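Local coordinates for protein ribosomal RNA small subunit methyltransferase E (Neisseria gonorrhoeae, PDB 5VM8) that probably methylates a uridine of 16S ribosomal RNA at N3, using S-adenosyl methionine as the methyl donor, at residues 168-177 / 188-198; 97-106 / 135-146. All coordinates share one frame; numbering follows the deposited sequence.

Interaction 1. Residues 168-177 / 188-198; sequences MPSENTKLIM and IRHPSGAIVFM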
loop_
_atom_site.group_PDB
_atom_site.type_symbol
_atom_site.label_atom_id
_atom_site.label_comp_id
_atom_site.label_asym_id
_atom_site.label_seq_id
_atom_site.Cartn_x
_atom_site.Cartn_y
_atom_site.Cartn_z
ATOM N N MET A 168 -6.802 10.091 -12.554
ATOM C CA MET A 168 -6.399 11.137 -11.625
ATOM C C MET A 168 -6.695 12.518 -12.202
ATOM O O MET A 168 -6.879 12.671 -13.413
ATOM C CB MET A 168 -4.913 10.995 -11.266
ATOM C CG MET A 168 -3.917 11.324 -12.367
ATOM S SD MET A 168 -4.059 10.291 -13.839
ATOM C CE MET A 168 -3.982 8.626 -13.168
ATOM N N PRO A 169 -6.773 13.545 -11.355
ATOM C CA PRO A 169 -6.972 14.898 -11.880
ATOM C C PRO A 169 -5.761 15.342 -12.684
ATOM O O PRO A 169 -4.651 14.823 -12.538
ATOM C CB PRO A 169 -7.150 15.760 -10.620
ATOM C CG PRO A 169 -7.519 14.808 -9.535
ATOM C CD PRO A 169 -6.811 13.520 -9.880
ATOM N N SER A 170 -5.996 16.337 -13.537
ATOM C CA SER A 170 -4.943 16.824 -14.421
ATOM C C SER A 170 -3.760 17.374 -13.633
ATOM O O SER A 170 -2.604 17.184 -14.028
ATOM C CB SER A 170 -5.503 17.897 -15.358
ATOM O OG SER A 170 -6.560 17.388 -16.149
ATOM N N GLU A 171 -4.030 18.079 -12.527
ATOM C CA GLU A 171 -2.988 18.763 -11.766
ATOM C C GLU A 171 -2.004 17.808 -11.091
ATOM O O GLU A 171 -0.940 18.258 -10.658
ATOM C CB GLU A 171 -3.626 19.705 -10.728
ATOM N N ASN A 172 -2.306 16.511 -11.024
ATOM C CA ASN A 172 -1.398 15.563 -10.392
ATOM C C ASN A 172 -0.077 15.474 -11.146
ATOM O O ASN A 172 0.021 15.802 -12.328
ATOM C CB ASN A 172 -2.053 14.184 -10.293
ATOM C CG ASN A 172 -2.808 13.989 -8.983
ATOM O OD1 ASN A 172 -3.097 14.953 -8.272
ATOM N ND2 ASN A 172 -3.158 12.744 -8.674
ATOM N N THR A 173 0.956 15.066 -10.423
ATOM C CA THR A 173 2.245 14.745 -11.017
ATOM C C THR A 173 2.194 13.299 -11.479
ATOM O O THR A 173 1.961 12.391 -10.671
ATOM C CB THR A 173 3.376 14.986 -10.003
ATOM O OG1 THR A 173 3.549 16.405 -9.824
ATOM C CG2 THR A 173 4.703 14.378 -10.487
ATOM N N LYS A 174 2.356 13.092 -12.771
ATOM C CA LYS A 174 2.056 11.820 -13.422
ATOM C C LYS A 174 3.353 11.268 -13.995
ATOM O O LYS A 174 3.932 11.845 -14.925
ATOM C CB LYS A 174 0.976 12.007 -14.486
ATOM C CG LYS A 174 -0.260 12.715 -13.924
ATOM C CD LYS A 174 -1.427 12.763 -14.939
ATOM C CE LYS A 174 -1.355 13.975 -15.867
ATOM N NZ LYS A 174 -1.720 15.239 -15.176
ATOM N N LEU A 175 3.801 10.166 -13.416
ATOM C CA LEU A 175 5.116 9.598 -13.634
ATOM C C LEU A 175 4.966 8.159 -14.104
ATOM O O LEU A 175 4.151 7.407 -13.563
ATOM C CB LEU A 175 5.926 9.654 -12.328
ATOM C CG LEU A 175 6.088 11.075 -11.779
ATOM C CD1 LEU A 175 6.968 11.075 -10.543
ATOM C CD2 LEU A 175 6.646 12.066 -12.831
ATOM N N ILE A 176 5.753 7.781 -15.111
ATOM C CA ILE A 176 5.859 6.401 -15.546
ATOM C C ILE A 176 7.333 6.022 -15.571
ATOM O O ILE A 176 8.166 6.785 -16.082
ATOM C CB ILE A 176 5.176 6.172 -16.917
ATOM C CG1 ILE A 176 5.292 4.711 -17.322
ATOM C CG2 ILE A 176 5.745 7.091 -17.995
ATOM C CD1 ILE A 176 4.564 4.345 -18.628
ATOM N N MET A 177 7.663 4.881 -14.958
ATOM C CA MET A 177 9.027 4.354 -15.013
ATOM C C MET A 177 9.285 3.760 -16.378
ATOM O O MET A 177 8.701 2.741 -16.751
ATOM C CB MET A 177 9.287 3.306 -13.941
ATOM C CG MET A 177 9.297 3.860 -12.552
ATOM S SD MET A 177 10.566 3.086 -11.524
ATOM C CE MET A 177 12.005 3.220 -12.583
ATOM N N ILE A 188 12.563 16.411 -12.398
ATOM C CA ILE A 188 11.187 16.721 -12.784
ATOM C C ILE A 188 10.755 17.987 -12.076
ATOM O O ILE A 188 11.294 18.347 -11.028
ATOM C CB ILE A 188 10.173 15.593 -12.468
ATOM C CG1 ILE A 188 9.796 15.629 -10.989
ATOM C CG2 ILE A 188 10.626 14.209 -12.932
ATOM C CD1 ILE A 188 8.550 14.867 -10.660
ATOM N N ARG A 189 9.802 18.686 -12.694
ATOM C CA ARG A 189 9.216 19.867 -12.083
ATOM C C ARG A 189 8.782 19.505 -10.673
ATOM O O ARG A 189 8.222 18.432 -10.447
ATOM C CB ARG A 189 8.011 20.330 -12.908
ATOM C CG ARG A 189 7.602 21.759 -12.717
ATOM C CD ARG A 189 6.163 22.026 -13.177
ATOM N NE ARG A 189 6.022 22.342 -14.601
ATOM C CZ ARG A 189 6.191 23.548 -15.127
ATOM N NH1 ARG A 189 6.531 24.569 -14.351
ATOM N NH2 ARG A 189 6.028 23.737 -16.434
ATOM N N HIS A 190 9.098 20.374 -9.717
ATOM C CA HIS A 190 8.783 20.098 -8.324
ATOM C C HIS A 190 7.302 19.798 -8.185
ATOM O O HIS A 190 6.470 20.633 -8.564
ATOM C CB HIS A 190 9.164 21.283 -7.435
ATOM C CG HIS A 190 9.224 20.946 -5.972
ATOM N ND1 HIS A 190 8.115 20.977 -5.152
ATOM C CD2 HIS A 190 10.259 20.566 -5.187
ATOM C CE1 HIS A 190 8.464 20.628 -3.927
ATOM N NE2 HIS A 190 9.761 20.376 -3.920
ATOM N N PRO A 191 6.916 18.622 -7.714
ATOM C CA PRO A 191 5.491 18.320 -7.577
ATOM C C PRO A 191 4.871 19.219 -6.527
ATOM O O PRO A 191 5.460 19.466 -5.476
ATOM C CB PRO A 191 5.458 16.844 -7.163
ATOM C CG PRO A 191 6.850 16.532 -6.674
ATOM C CD PRO A 191 7.777 17.462 -7.403
ATOM N N SER A 192 3.697 19.748 -6.833
ATOM C CA SER A 192 3.011 20.602 -5.873
ATOM C C SER A 192 2.003 19.820 -5.048
ATOM O O SER A 192 1.813 20.117 -3.866
ATOM C CB SER A 192 2.336 21.792 -6.580
ATOM O OG SER A 192 1.002 21.508 -6.966
ATOM N N GLY A 193 1.339 18.837 -5.645
ATOM C CA GLY A 193 0.347 18.082 -4.908
ATOM C C GLY A 193 0.571 16.584 -4.912
ATOM O O GLY A 193 1.609 16.100 -4.452
ATOM N N ALA A 194 -0.391 15.838 -5.440
ATOM C CA ALA A 194 -0.305 14.393 -5.371
ATOM C C ALA A 194 0.544 13.852 -6.520
ATOM O O ALA A 194 0.700 14.484 -7.574
ATOM C CB ALA A 194 -1.700 13.780 -5.383
ATOM N N ILE A 195 1.071 12.649 -6.305
ATOM C CA ILE A 195 1.891 11.925 -7.268
ATOM C C ILE A 195 1.174 10.637 -7.652
ATOM O O ILE A 195 0.644 9.925 -6.792
ATOM C CB ILE A 195 3.287 11.602 -6.700
ATOM C CG1 ILE A 195 4.053 12.884 -6.387
ATOM C CG2 ILE A 195 4.082 10.702 -7.660
ATOM C CD1 ILE A 195 5.256 12.652 -5.497
ATOM N N VAL A 196 1.178 10.342 -8.949
ATOM C CA VAL A 196 0.652 9.104 -9.496
ATOM C C VAL A 196 1.808 8.470 -10.239
ATOM O O VAL A 196 2.414 9.092 -11.122
ATOM C CB VAL A 196 -0.561 9.337 -10.411
ATOM C CG1 VAL A 196 -0.955 8.048 -11.091
ATOM C CG2 VAL A 196 -1.716 9.852 -9.584
ATOM N N PHE A 197 2.108 7.235 -9.881
ATOM C CA PHE A 197 3.326 6.590 -10.303
ATOM C C PHE A 197 2.966 5.248 -10.917
ATOM O O PHE A 197 2.318 4.434 -10.257
ATOM C CB PHE A 197 4.182 6.475 -9.028
ATOM C CG PHE A 197 5.373 5.617 -9.137
ATOM C CD1 PHE A 197 6.286 5.805 -10.148
ATOM C CD2 PHE A 197 5.638 4.688 -8.151
ATOM C CE1 PHE A 197 7.429 5.042 -10.222
ATOM C CE2 PHE A 197 6.770 3.913 -8.217
ATOM C CZ PHE A 197 7.680 4.107 -9.262
ATOM N N MET A 198 3.425 4.999 -12.149
ATOM C CA MET A 198 2.994 3.839 -12.929
ATOM C C MET A 198 4.152 2.884 -13.167
ATOM O O MET A 198 5.220 3.293 -13.637
ATOM C CB MET A 198 2.425 4.214 -14.274
ATOM C CG MET A 198 1.127 4.924 -14.237
ATOM S SD MET A 198 0.327 4.431 -15.763
ATOM C CE MET A 198 0.499 2.668 -15.450
#
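Met177 is brought to the edge of the Phe197 ring by two first torsions: the ring of Phe197 extends opposite its backbone N (chi1 169°), while Met177 turns CG away from its carbonyl carbon (chi1 -68°) and bends again further out, so that Met177 CG lies 3.2 Å from Phe197 CE1. Their strands, 195-198 and 173-177, are neighbours in the parallel sheet of the SPOUT methyltransferase domain, the fold that carries the trefoil knot, and run in the same direction at 18° to each other. Pairing proceeds from Thr173 with Ile195 to Ile176 with Met198. It opens with Thr173 N donating to Ala194 O at 2.9 Å, and Thr173 O then accepts Val196 N at 2.8 Å. Leu175 repeats the pattern between Val196 and Met198, and the ladder ends where Met177 N reaches Met198 O at 3.2 Å.

On one face of the sheet, Thr173, Leu175 and Phe197 lie together. Ile188, in the loop leading back to the second strand, points its CD1 tip to tip at Leu175, 4.0 Å from CD2, and also touches the methyl of Thr173. Pro191 CB packs 3.3 Å from Thr173 OG1, and its ring leans on Trp245. Beyond Phe197, helix 232-244 covers this face. The other face holds Val196, which Asn172 crosses at about a right angle, its ND2 lying 3.4 Å from Val196 CG2. The bent chain of Met168 closes over the same valine, with CE resting on CG1, while Ile88 of strand 85-90 packs against it as well. At the far end of the pair, Met177 makes an edge-on Met-aromatic contact, its SD lying in the plane of the Phe197 ring, 5.0 Å from the centroid.

Interaction 2. Residues 97-106 / 135-146; sequences MDFTLQKSVE and RWQEIVISACEQ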
loop_
_atom_site.group_PDB
_atom_site.type_symbol
_atom_site.label_atom_id
_atom_site.label_comp_id
_atom_site.label_asym_id
_atom_site.label_seq_id
_atom_site.Cartn_x
_atom_site.Cartn_y
_atom_site.Cartn_z
ATOM N N MET A 97 4.975 -9.255 -7.112
ATOM C CA MET A 97 3.822 -8.475 -6.707
ATOM C C MET A 97 3.753 -8.311 -5.190
ATOM O O MET A 97 3.489 -7.214 -4.683
ATOM C CB MET A 97 2.571 -9.186 -7.218
ATOM C CG MET A 97 1.306 -8.379 -7.179
ATOM S SD MET A 97 1.439 -6.993 -8.271
ATOM C CE MET A 97 -0.041 -6.120 -7.826
ATOM N N ASP A 98 3.926 -9.418 -4.459
ATOM C CA ASP A 98 3.799 -9.410 -3.001
ATOM C C ASP A 98 4.828 -8.481 -2.356
ATOM O O ASP A 98 4.496 -7.711 -1.453
ATOM C CB ASP A 98 3.935 -10.844 -2.468
ATOM C CG ASP A 98 2.801 -11.793 -2.950
ATOM O OD1 ASP A 98 1.834 -11.357 -3.615
ATOM O OD2 ASP A 98 2.912 -13.013 -2.694
ATOM N N PHE A 99 6.098 -8.575 -2.784
ATOM C CA PHE A 99 7.133 -7.676 -2.279
ATOM C C PHE A 99 6.842 -6.234 -2.663
ATOM O O PHE A 99 7.027 -5.319 -1.852
ATOM C CB PHE A 99 8.513 -8.095 -2.787
ATOM C CG PHE A 99 9.042 -9.331 -2.124
ATOM C CD1 PHE A 99 8.634 -9.669 -0.851
ATOM C CD2 PHE A 99 9.942 -10.158 -2.778
ATOM C CE1 PHE A 99 9.121 -10.820 -0.231
ATOM C CE2 PHE A 99 10.429 -11.306 -2.174
ATOM C CZ PHE A 99 10.016 -11.639 -0.899
ATOM N N THR A 100 6.391 -6.009 -3.901
ATOM C CA THR A 100 6.046 -4.654 -4.284
ATOM C C THR A 100 4.989 -4.109 -3.332
ATOM O O THR A 100 5.161 -3.038 -2.747
ATOM C CB THR A 100 5.565 -4.608 -5.745
ATOM O OG1 THR A 100 6.650 -4.924 -6.630
ATOM C CG2 THR A 100 5.079 -3.227 -6.079
ATOM N N LEU A 101 3.945 -4.895 -3.082
ATOM C CA LEU A 101 2.851 -4.429 -2.241
ATOM C C LEU A 101 3.316 -4.222 -0.803
ATOM O O LEU A 101 2.980 -3.216 -0.169
ATOM C CB LEU A 101 1.685 -5.416 -2.317
ATOM C CG LEU A 101 0.890 -5.335 -3.631
ATOM C CD1 LEU A 101 0.014 -6.556 -3.852
ATOM C CD2 LEU A 101 0.007 -4.083 -3.643
ATOM N N GLN A 102 4.071 -5.175 -0.261
ATOM C CA GLN A 102 4.483 -5.075 1.134
ATOM C C GLN A 102 5.450 -3.912 1.359
ATOM O O GLN A 102 5.250 -3.097 2.266
ATOM C CB GLN A 102 5.118 -6.379 1.593
ATOM C CG GLN A 102 5.670 -6.292 3.029
ATOM C CD GLN A 102 6.335 -7.582 3.452
ATOM O OE1 GLN A 102 7.502 -7.827 3.145
ATOM N NE2 GLN A 102 5.586 -8.428 4.127
ATOM N N LYS A 103 6.513 -3.816 0.544
ATOM C CA LYS A 103 7.543 -2.821 0.827
ATOM C C LYS A 103 7.064 -1.416 0.502
ATOM O O LYS A 103 7.471 -0.455 1.164
ATOM C CB LYS A 103 8.837 -3.139 0.075
ATOM C CG LYS A 103 9.760 -4.106 0.827
ATOM C CD LYS A 103 9.051 -5.423 1.078
ATOM C CE LYS A 103 9.917 -6.432 1.752
ATOM N NZ LYS A 103 9.811 -6.236 3.236
ATOM N N SER A 104 6.192 -1.275 -0.502
ATOM C CA SER A 104 5.657 0.031 -0.836
ATOM C C SER A 104 4.810 0.584 0.313
ATOM O O SER A 104 4.770 1.808 0.527
ATOM C CB SER A 104 4.894 -0.049 -2.179
ATOM O OG SER A 104 3.548 -0.445 -2.025
ATOM N N VAL A 105 4.134 -0.300 1.056
ATOM C CA VAL A 105 3.402 0.103 2.259
ATOM C C VAL A 105 4.369 0.525 3.361
ATOM O O VAL A 105 4.154 1.538 4.031
ATOM C CB VAL A 105 2.471 -1.033 2.734
ATOM C CG1 VAL A 105 1.881 -0.703 4.100
ATOM C CG2 VAL A 105 1.344 -1.277 1.697
ATOM N N GLU A 106 5.436 -0.247 3.583
ATOM C CA GLU A 106 6.440 0.172 4.555
ATOM C C GLU A 106 7.014 1.529 4.185
ATOM O O GLU A 106 7.325 2.332 5.072
ATOM C CB GLU A 106 7.588 -0.835 4.668
ATOM C CG GLU A 106 7.209 -2.216 5.195
ATOM C CD GLU A 106 8.353 -3.226 5.017
ATOM O OE1 GLU A 106 9.531 -2.851 5.222
ATOM O OE2 GLU A 106 8.102 -4.355 4.580
ATOM N N ARG A 135 -6.262 -11.145 -1.119
ATOM C CA ARG A 135 -4.960 -11.494 -0.564
ATOM C C ARG A 135 -4.024 -10.292 -0.598
ATOM O O ARG A 135 -3.306 -10.029 0.375
ATOM C CB ARG A 135 -4.363 -12.688 -1.314
ATOM C CG ARG A 135 -3.191 -13.327 -0.591
ATOM C CD ARG A 135 -2.644 -14.567 -1.305
ATOM N NE ARG A 135 -1.260 -14.785 -0.909
ATOM C CZ ARG A 135 -0.212 -14.244 -1.520
ATOM N NH1 ARG A 135 1.005 -14.473 -1.040
ATOM N NH2 ARG A 135 -0.374 -13.471 -2.605
ATOM N N TRP A 136 -4.073 -9.519 -1.691
ATOM C CA TRP A 136 -3.297 -8.293 -1.762
ATOM C C TRP A 136 -3.704 -7.339 -0.653
ATOM O O TRP A 136 -2.849 -6.689 -0.039
ATOM C CB TRP A 136 -3.481 -7.629 -3.118
ATOM C CG TRP A 136 -2.875 -8.423 -4.217
ATOM C CD1 TRP A 136 -1.946 -9.414 -4.094
ATOM C CD2 TRP A 136 -3.197 -8.344 -5.615
ATOM N NE1 TRP A 136 -1.647 -9.931 -5.329
ATOM C CE2 TRP A 136 -2.403 -9.293 -6.278
ATOM C CE3 TRP A 136 -4.066 -7.548 -6.366
ATOM C CZ2 TRP A 136 -2.445 -9.467 -7.647
ATOM C CZ3 TRP A 136 -4.113 -7.732 -7.739
ATOM C CH2 TRP A 136 -3.307 -8.675 -8.360
ATOM N N GLN A 137 -5.005 -7.248 -0.378
ATOM C CA GLN A 137 -5.461 -6.358 0.675
ATOM C C GLN A 137 -4.908 -6.797 2.028
ATOM O O GLN A 137 -4.475 -5.959 2.826
ATOM C CB GLN A 137 -6.989 -6.312 0.687
ATOM C CG GLN A 137 -7.566 -5.126 1.429
ATOM C CD GLN A 137 -7.344 -3.810 0.687
ATOM O OE1 GLN A 137 -7.863 -3.617 -0.419
ATOM N NE2 GLN A 137 -6.570 -2.900 1.292
ATOM N N GLU A 138 -4.851 -8.118 2.264
ATOM C CA GLU A 138 -4.334 -8.669 3.516
ATOM C C GLU A 138 -2.825 -8.449 3.659
ATOM O O GLU A 138 -2.329 -8.248 4.775
ATOM C CB GLU A 138 -4.684 -10.163 3.630
ATOM N N ILE A 139 -2.064 -8.521 2.559
ATOM C CA ILE A 139 -0.635 -8.218 2.669
ATOM C C ILE A 139 -0.429 -6.761 3.074
ATOM O O ILE A 139 0.417 -6.447 3.917
ATOM C CB ILE A 139 0.105 -8.553 1.364
ATOM C CG1 ILE A 139 0.193 -10.059 1.160
ATOM C CG2 ILE A 139 1.503 -7.924 1.342
ATOM C CD1 ILE A 139 0.520 -10.430 -0.291
ATOM N N VAL A 140 -1.220 -5.857 2.503
ATOM C CA VAL A 140 -1.131 -4.445 2.860
ATOM C C VAL A 140 -1.475 -4.235 4.334
ATOM O O VAL A 140 -0.825 -3.456 5.039
ATOM C CB VAL A 140 -2.033 -3.620 1.923
ATOM C CG1 VAL A 140 -2.299 -2.223 2.499
ATOM C CG2 VAL A 140 -1.396 -3.537 0.526
ATOM N N ILE A 141 -2.524 -4.900 4.814
ATOM C CA ILE A 141 -2.950 -4.724 6.196
ATOM C C ILE A 141 -1.855 -5.184 7.150
ATOM O O ILE A 141 -1.535 -4.508 8.143
ATOM C CB ILE A 141 -4.265 -5.486 6.418
ATOM C CG1 ILE A 141 -5.413 -4.725 5.756
ATOM C CG2 ILE A 141 -4.516 -5.751 7.912
ATOM C CD1 ILE A 141 -6.661 -5.561 5.554
ATOM N N SER A 142 -1.263 -6.341 6.857
ATOM C CA SER A 142 -0.184 -6.858 7.688
ATOM C C SER A 142 0.999 -5.901 7.711
ATOM O O SER A 142 1.617 -5.694 8.766
ATOM C CB SER A 142 0.249 -8.225 7.174
ATOM O OG SER A 142 -0.729 -9.186 7.511
ATOM N N ALA A 143 1.313 -5.295 6.563
ATOM C CA ALA A 143 2.440 -4.377 6.493
ATOM C C ALA A 143 2.173 -3.132 7.309
ATOM O O ALA A 143 3.105 -2.560 7.881
ATOM C CB ALA A 143 2.753 -4.008 5.035
ATOM N N CYS A 144 0.904 -2.732 7.418
ATOM C CA CYS A 144 0.565 -1.622 8.297
ATOM C C CYS A 144 0.714 -2.013 9.762
ATOM O O CYS A 144 1.201 -1.220 10.581
ATOM C CB CYS A 144 -0.853 -1.132 8.006
ATOM S SG CYS A 144 -1.003 -0.350 6.372
ATOM N N GLU A 145 0.294 -3.228 10.106
ATOM C CA GLU A 145 0.459 -3.713 11.471
ATOM C C GLU A 145 1.930 -3.733 11.887
ATOM O O GLU A 145 2.260 -3.384 13.030
ATOM C CB GLU A 145 -0.186 -5.094 11.619
ATOM C CG GLU A 145 -1.717 -5.101 11.507
ATOM C CD GLU A 145 -2.335 -6.510 11.561
ATOM O OE1 GLU A 145 -1.620 -7.506 11.311
ATOM O OE2 GLU A 145 -3.544 -6.626 11.856
ATOM N N GLN A 146 2.822 -4.132 10.974
ATOM C CA GLN A 146 4.248 -4.241 11.283
ATOM C C GLN A 146 4.962 -2.882 11.277
ATOM O O GLN A 146 5.765 -2.586 12.169
ATOM C CB GLN A 146 4.911 -5.185 10.268
ATOM C CG GLN A 146 6.447 -5.240 10.316
ATOM C CD GLN A 146 7.124 -4.120 9.512
ATOM O OE1 GLN A 146 6.661 -3.748 8.437
ATOM N NE2 GLN A 146 8.213 -3.563 10.058
HETATM O O HOH W 1 0.391 -12.096 -5.865
HETATM O O HOH W 2 2.567 -8.081 4.537
HETATM O O HOH W 3 5.973 -5.395 6.337
#
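Met97 meets Trp136 at the start of the contact between helical segments 97-106 and 135-146, whose axes lie at 35° to each other. Bent at chi2 (64°), the Met97 chain carries CE over the six-membered ring of Trp136, 4.1 Å from the centroid, in a CH-pi contact. Asp98 follows with a salt bridge: Arg135 grips it end-on, NH1 lying 2.9 Å from OD2 and NH2 3.2 Å from OD1. The two planes are 49° apart, and NH1 meets OD2 from above the carboxylate plane. A water donates to Asp98 OD1 and accepts from Trp136 NE1, tying the indole edge to the same carboxylate. Leu101 lays CD1 over the five-membered ring of Trp136, 3.7 Å from its centroid. Gln102 rests CB on Ile139 CG2, and its NE2 reaches Ile139 O through a second water. Val105 is wedged between three residues, with CG1 3.5 Å from Ala143 CB and near Cys144 SG, and CG2 against Val140. Glu106 closes the series through a water shared with Gln146 OE1. The chemistry is therefore divided: an apolar seam holds the helices together, while a charged pair and bridging waters line its polar margin, where the two-nitrogen grip probably limits rotation of the Asp98 carboxylate.

In the fold
Interactions 1 and 2 both belong to the SPOUT methyltransferase domain, with centres about 23 Å apart and nearest atoms about 7 Å apart, so they do not touch. Strand 85-90 and helix 232-244 connect them: Phe197 of interaction 1 and Ser104 on helix 94-106 of interaction 2 both pack on Leu87 and Ile238. Interaction 1 forms part of the central sheet, and interaction 2 a helical layer on it, with Leu101 and Val140 resting on Ile112. Helix 128-147 also reaches toward the PUA domain, since Glu145 is hydrogen-bonded to His33. In SPOUT enzymes the cofactor binds among the loops of the knot; strand 195-199 of interaction 1 probably leads toward that region.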